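Protein spaetzle C-106 (Drosophila melanogaster, PDB 4LXR) acts, once proteolytically activated, as the disulfide-linked dimeric cystine-knot ligand that switches on the Toll receptor in embryonic dorsal-ventral patterning and antifungal defence. Local coordinates at residues 11-16 with 46-51; 64-69 with 101-106. One frame throughout, in Å; residues are numbered along the deposited sequence.

In the fold
After strand 5-7 and Cys10, the chain forms strand 12-16, then passes through the unmodelled 18-39 before returning as strand 43-47. Contact 1 (11-16 with 46-51) closes that excursion as a two-stranded antiparallel sheet. Only then does contact 2 (64-69 with 101-106) open; it shuts a second excursion at the base of strands 67-73 and 95-102, so the two follow in series and do not nest. The centres of contact 1 and contact 2 lie about 17 Å apart, on opposite sides of the chain's centre. The Cys47-Cys99 disulfide joins the two strand pairs, while Cys68-Cys10 ties the second pair to the chain just before strand 12-16. Direct packing adds Cys47 SG, 3.4 Å from Lys69 O.

Contact 1 of 2, residues 11-16 with 46-51; sequences RSIRKL and ECEGAD
Arg11 and Glu48 meet where the antiparallel strand pair 12-16 and 43-47 of this cystine-knot protein opens at one end. Ser12 faces Cys47 as a non-hydrogen-bonded pair; Ile13 and Glu46 form the hydrogen-bonded pair next to it, with Ile13 N to Glu46 O at 3.0 Å and Glu46 N to Ile13 O at 3.2 Å. One step further, Glu48 N donates to Arg11 O (2.8 Å), so pairing continues past the strand end. Glu48 CG stands anti to the backbone N (chi1 -162°), at the start of an extended chain that crosses the equally long Arg11 side chain. Arg11 CB touches Glu48 CB at 3.6 Å, and Arg11 CD lies against the carboxylate. The salt bridge runs from Arg11 NH2 to Glu48 OE2 through one weak hydrogen bond of 3.4 Å; OE2 lies at the guanidinium edge, near its plane, though the two groups' planes are 89° apart. Glu48 OE1 forms a salt bridge with Arg78 of the Toll chain, so the two carboxylate oxygens face different arginines. Ile13 and Glu46 share a sheet face, where the branched Ile13 suits an extended strand. Cys47, pointing away from the partner strand, is placed for its disulfide to Cys99. The extended Lys15 chain crosses that of Glu46, CE nearest OE1, but the charges stop short of a salt bridge: Lys15 NZ lies 4.4 Å from Glu46 OE1.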
loop_
_atom_site.group_PDB
_atom_site.type_symbol
_atom_site.label_atom_id
_atom_site.label_comp_id
_atom_site.label_asym_id
_atom_site.label_seq_id
_atom_site.Cartn_x
_atom_site.Cartn_y
_atom_site.Cartn_z
ATOM N N ARG C 11 -19.781 -13.882 -13.043
ATOM C CA ARG C 11 -19.909 -15.191 -13.660
ATOM C C ARG C 11 -18.663 -15.509 -14.484
ATOM O O ARG C 11 -18.205 -14.682 -15.283
ATOM C CB ARG C 11 -21.120 -15.225 -14.569
ATOM C CG ARG C 11 -22.447 -15.052 -13.859
ATOM C CD ARG C 11 -23.545 -15.376 -14.830
ATOM N NE ARG C 11 -24.864 -15.234 -14.239
ATOM C CZ ARG C 11 -25.959 -15.790 -14.739
ATOM N NH1 ARG C 11 -27.127 -15.600 -14.146
ATOM N NH2 ARG C 11 -25.881 -16.540 -15.831
ATOM N N SER C 12 -18.141 -16.718 -14.296
ATOM C CA SER C 12 -16.998 -17.189 -15.055
ATOM C C SER C 12 -17.123 -18.672 -15.396
ATOM O O SER C 12 -17.799 -19.435 -14.693
ATOM C CB SER C 12 -15.724 -16.973 -14.254
ATOM O OG SER C 12 -15.741 -17.787 -13.094
ATOM N N ILE C 13 -16.439 -19.062 -16.466
ATOM C CA ILE C 13 -16.349 -20.443 -16.911
ATOM C C ILE C 13 -14.928 -20.956 -16.730
ATOM O O ILE C 13 -13.996 -20.414 -17.320
ATOM C CB ILE C 13 -16.672 -20.540 -18.415
ATOM C CG1 ILE C 13 -17.989 -19.823 -18.731
ATOM C CG2 ILE C 13 -16.695 -21.995 -18.871
ATOM C CD1 ILE C 13 -18.206 -19.578 -20.223
ATOM N N ARG C 14 -14.748 -21.992 -15.915
ATOM C CA ARG C 14 -13.436 -22.633 -15.805
ATOM C C ARG C 14 -13.355 -23.766 -16.808
ATOM O O ARG C 14 -14.300 -24.531 -16.946
ATOM C CB ARG C 14 -13.201 -23.182 -14.393
ATOM C CG ARG C 14 -13.110 -22.116 -13.312
ATOM C CD ARG C 14 -12.898 -22.716 -11.924
ATOM N NE ARG C 14 -11.593 -23.358 -11.761
ATOM C CZ ARG C 14 -10.469 -22.709 -11.463
ATOM N NH1 ARG C 14 -10.471 -21.389 -11.310
ATOM N NH2 ARG C 14 -9.333 -23.378 -11.327
ATOM N N LYS C 15 -12.241 -23.880 -17.523
ATOM C CA LYS C 15 -12.073 -25.013 -18.434
ATOM C C LYS C 15 -10.620 -25.380 -18.718
ATOM O O LYS C 15 -9.708 -24.577 -18.512
ATOM C CB LYS C 15 -12.825 -24.784 -19.752
ATOM C CG LYS C 15 -12.270 -23.684 -20.632
ATOM C CD LYS C 15 -13.093 -23.543 -21.906
ATOM C CE LYS C 15 -12.634 -22.360 -22.749
ATOM N NZ LYS C 15 -13.455 -22.203 -23.983
ATOM N N LEU C 16 -10.417 -26.607 -19.187
ATOM C CA LEU C 16 -9.100 -27.061 -19.612
ATOM C C LEU C 16 -8.826 -26.678 -21.066
ATOM O O LEU C 16 -9.729 -26.710 -21.903
ATOM C CB LEU C 16 -8.987 -28.578 -19.459
ATOM C CG LEU C 16 -8.782 -29.121 -18.049
ATOM C CD1 LEU C 16 -8.576 -30.631 -18.099
ATOM C CD2 LEU C 16 -7.599 -28.422 -17.400
ATOM N N GLU C 46 -12.462 -17.576 -17.569
ATOM C CA GLU C 46 -12.864 -16.424 -18.377
ATOM C C GLU C 46 -14.176 -15.857 -17.894
ATOM O O GLU C 46 -15.051 -16.612 -17.491
ATOM C CB GLU C 46 -13.039 -16.815 -19.843
ATOM C CG GLU C 46 -11.755 -17.044 -20.596
ATOM C CD GLU C 46 -12.000 -17.339 -22.059
ATOM O OE1 GLU C 46 -12.868 -18.188 -22.351
ATOM O OE2 GLU C 46 -11.327 -16.716 -22.915
ATOM N N CYS C 47 -14.313 -14.533 -17.943
ATOM C CA CYS C 47 -15.581 -13.893 -17.633
ATOM C C CYS C 47 -16.656 -14.417 -18.595
ATOM O O CYS C 47 -16.410 -14.534 -19.796
ATOM C CB CYS C 47 -15.472 -12.369 -17.738
ATOM S SG CYS C 47 -14.341 -11.588 -16.537
ATOM N N GLU C 48 -17.835 -14.736 -18.060
ATOM C CA GLU C 48 -18.926 -15.263 -18.873
ATOM C C GLU C 48 -19.409 -14.218 -19.876
ATOM O O GLU C 48 -19.841 -14.563 -20.977
ATOM C CB GLU C 48 -20.087 -15.765 -18.001
ATOM C CG GLU C 48 -21.038 -16.711 -18.727
ATOM C CD GLU C 48 -22.259 -17.086 -17.900
ATOM O OE1 GLU C 48 -22.194 -18.075 -17.132
ATOM O OE2 GLU C 48 -23.286 -16.387 -18.027
ATOM N N GLY C 49 -19.326 -12.944 -19.504
ATOM C CA GLY C 49 -19.657 -11.871 -20.429
ATOM C C GLY C 49 -18.601 -10.777 -20.511
ATOM O O GLY C 49 -17.637 -10.780 -19.747
ATOM N N ALA C 50 -18.784 -9.839 -21.436
ATOM C CA ALA C 50 -17.901 -8.678 -21.537
ATOM C C ALA C 50 -18.523 -7.433 -20.896
ATOM O O ALA C 50 -19.650 -7.061 -21.226
ATOM C CB ALA C 50 -17.552 -8.401 -22.995
ATOM N N ASP C 51 -17.788 -6.804 -19.980
ATOM C CA ASP C 51 -18.216 -5.557 -19.329
ATOM C C ASP C 51 -19.499 -5.693 -18.521
ATOM O O ASP C 51 -20.173 -4.701 -18.242
ATOM C CB ASP C 51 -18.400 -4.431 -20.350
ATOM C CG ASP C 51 -17.111 -4.048 -21.036
ATOM O OD1 ASP C 51 -16.129 -4.816 -20.939
ATOM O OD2 ASP C 51 -17.085 -2.980 -21.681
#

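Contact 2 of 2, residues 64-69 with 101-106; sequences YNPICK and CALKTG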
loop_
_atom_site.group_PDB
_atom_site.type_symbol
_atom_site.label_atom_id
_atom_site.label_comp_id
_atom_site.label_asym_id
_atom_site.label_seq_id
_atom_site.Cartn_x
_atom_site.Cartn_y
_atom_site.Cartn_z
ATOM N N TYR C 64 -19.047 4.123 -8.046
ATOM C CA TYR C 64 -18.206 2.916 -8.087
ATOM C C TYR C 64 -18.372 2.124 -9.386
ATOM O O TYR C 64 -17.469 1.389 -9.769
ATOM C CB TYR C 64 -18.439 1.989 -6.891
ATOM C CG TYR C 64 -17.779 2.415 -5.600
ATOM C CD1 TYR C 64 -17.419 3.743 -5.370
ATOM C CD2 TYR C 64 -17.507 1.482 -4.613
ATOM C CE1 TYR C 64 -16.832 4.126 -4.184
ATOM C CE2 TYR C 64 -16.912 1.848 -3.436
ATOM C CZ TYR C 64 -16.577 3.167 -3.224
ATOM O OH TYR C 64 -16.005 3.517 -2.034
ATOM N N ASN C 65 -19.519 2.289 -10.048
ATOM C CA ASN C 65 -19.824 1.606 -11.308
ATOM C C ASN C 65 -19.224 0.203 -11.438
ATOM O O ASN C 65 -18.374 -0.027 -12.296
ATOM C CB ASN C 65 -19.386 2.461 -12.502
ATOM C CG ASN C 65 -19.964 1.958 -13.809
ATOM O OD1 ASN C 65 -19.365 2.119 -14.878
ATOM N ND2 ASN C 65 -21.134 1.325 -13.728
ATOM N N PRO C 66 -19.659 -0.740 -10.584
ATOM C CA PRO C 66 -18.990 -2.043 -10.573
ATOM C C PRO C 66 -19.100 -2.799 -11.902
ATOM O O PRO C 66 -20.179 -2.870 -12.486
ATOM C CB PRO C 66 -19.702 -2.782 -9.446
ATOM C CG PRO C 66 -20.182 -1.665 -8.535
ATOM C CD PRO C 66 -20.653 -0.630 -9.508
ATOM N N ILE C 67 -17.976 -3.328 -12.378
ATOM C CA ILE C 67 -17.912 -4.020 -13.666
ATOM C C ILE C 67 -17.056 -5.279 -13.554
ATOM O O ILE C 67 -16.041 -5.286 -12.861
ATOM C CB ILE C 67 -17.301 -3.107 -14.771
ATOM C CG1 ILE C 67 -18.140 -1.845 -14.957
ATOM C CG2 ILE C 67 -17.231 -3.838 -16.102
ATOM C CD1 ILE C 67 -19.522 -2.116 -15.510
ATOM N N CYS C 68 -17.458 -6.344 -14.234
ATOM C CA CYS C 68 -16.672 -7.561 -14.233
ATOM C C CYS C 68 -15.506 -7.413 -15.212
ATOM O O CYS C 68 -15.689 -7.019 -16.364
ATOM C CB CYS C 68 -17.559 -8.761 -14.564
ATOM S SG CYS C 68 -18.703 -9.191 -13.192
ATOM N N LYS C 69 -14.301 -7.709 -14.737
ATOM C CA LYS C 69 -13.103 -7.588 -15.552
ATOM C C LYS C 69 -12.342 -8.899 -15.646
ATOM O O LYS C 69 -12.268 -9.665 -14.681
ATOM C CB LYS C 69 -12.174 -6.515 -14.986
ATOM C CG LYS C 69 -12.807 -5.144 -14.940
ATOM C CD LYS C 69 -13.196 -4.681 -16.331
ATOM C CE LYS C 69 -12.475 -3.403 -16.678
ATOM N NZ LYS C 69 -12.635 -2.428 -15.563
ATOM N N CYS C 101 -14.693 -8.449 -9.870
ATOM C CA CYS C 101 -15.492 -7.245 -9.916
ATOM C C CYS C 101 -14.624 -6.056 -9.556
ATOM O O CYS C 101 -14.044 -6.010 -8.477
ATOM C CB CYS C 101 -16.681 -7.347 -8.960
ATOM S SG CYS C 101 -17.702 -5.869 -8.949
ATOM N N ALA C 102 -14.533 -5.102 -10.474
ATOM C CA ALA C 102 -13.708 -3.915 -10.276
ATOM C C ALA C 102 -14.570 -2.736 -9.830
ATOM O O ALA C 102 -15.620 -2.474 -10.410
ATOM C CB ALA C 102 -12.970 -3.583 -11.560
ATOM N N LEU C 103 -14.134 -2.042 -8.785
ATOM C CA LEU C 103 -14.835 -0.858 -8.306
ATOM C C LEU C 103 -14.030 0.389 -8.669
ATOM O O LEU C 103 -12.831 0.439 -8.431
ATOM C CB LEU C 103 -15.013 -0.932 -6.788
ATOM C CG LEU C 103 -15.557 -2.249 -6.229
ATOM C CD1 LEU C 103 -15.444 -2.270 -4.715
ATOM C CD2 LEU C 103 -17.003 -2.487 -6.673
ATOM N N LYS C 104 -14.678 1.393 -9.253
ATOM C CA LYS C 104 -14.009 2.674 -9.512
ATOM C C LYS C 104 -13.997 3.546 -8.257
ATOM O O LYS C 104 -14.839 4.426 -8.089
ATOM C CB LYS C 104 -14.692 3.427 -10.648
ATOM C CG LYS C 104 -13.913 3.453 -11.947
ATOM C CD LYS C 104 -14.116 2.178 -12.743
ATOM C CE LYS C 104 -13.288 2.179 -14.023
ATOM N NZ LYS C 104 -13.529 3.397 -14.852
ATOM N N THR C 105 -13.058 3.273 -7.363
ATOM C CA THR C 105 -12.854 4.098 -6.185
ATOM C C THR C 105 -11.376 4.097 -5.893
ATOM O O THR C 105 -10.642 3.278 -6.444
ATOM C CB THR C 105 -13.533 3.524 -4.954
ATOM O OG1 THR C 105 -13.299 4.394 -3.833
ATOM C CG2 THR C 105 -12.971 2.154 -4.639
ATOM N N GLY C 106 -10.944 5.003 -5.020
ATOM C CA GLY C 106 -9.561 5.042 -4.575
ATOM C C GLY C 106 -9.204 3.849 -3.702
ATOM O O GLY C 106 -10.059 3.025 -3.362
HETATM O O HOH W 1 -15.555 -0.483 -12.305
#
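Tyr64 chi1 (-78°) sets CG beside the backbone N, and chi2 then sets the turn of the ring; Thr105 chi1 (-180°) holds OG1 anti to its backbone N and brings it to Tyr64 OH. Thr105 CB itself sits over one ring face, offset toward the rim, in a CH-pi contact 3.8 Å from the centroid. Its nearest ring atom is Tyr64 CE1, at 3.4 Å. A beta-branched threonine suits this place, offering carbon to the ring and a hydroxyl beside Tyr64 OH, although the hydroxyl pair is at best a weak hydrogen bond.

Nearer the strands, Tyr64 O accepts a hydrogen bond from Lys104 N at 2.8 Å, and Lys104 centres an inverse gamma turn. Pro66, which has no N-H to donate, packs its ring against apolar neighbours: CB against Cys101 SG (3.7 Å) and CG against Leu103 CD2 (3.8 Å). Regular antiparallel pairing starts at Ile67 and Ala102, where Ala102 N donates to Ile67 O at 2.8 Å in an almost straight bond (177°). In return, Ala102 O accepts a hydrogen bond from Ile67 N. That oxygen also accepts one from a water that donates a second to Asn65 O, bridging the two segments. The small Ala102 CB lets the bent Lys69 chain lie close, Lys69 CG 3.7 Å from it, while Lys69 NZ forms a salt bridge with Glu6 of the second subunit.

Ile67 and Ala102 point to one face of the strand pair, Cys68 and Cys101 to the opposite one. The contact forms the base of strands 67-73 and 95-102, tied by disulfides (Cys68 to Cys10, Cys101 to Cys54) to neighbouring chain, with Phe8 and Leu9 of the second subunit packed on Ala102 and Leu103.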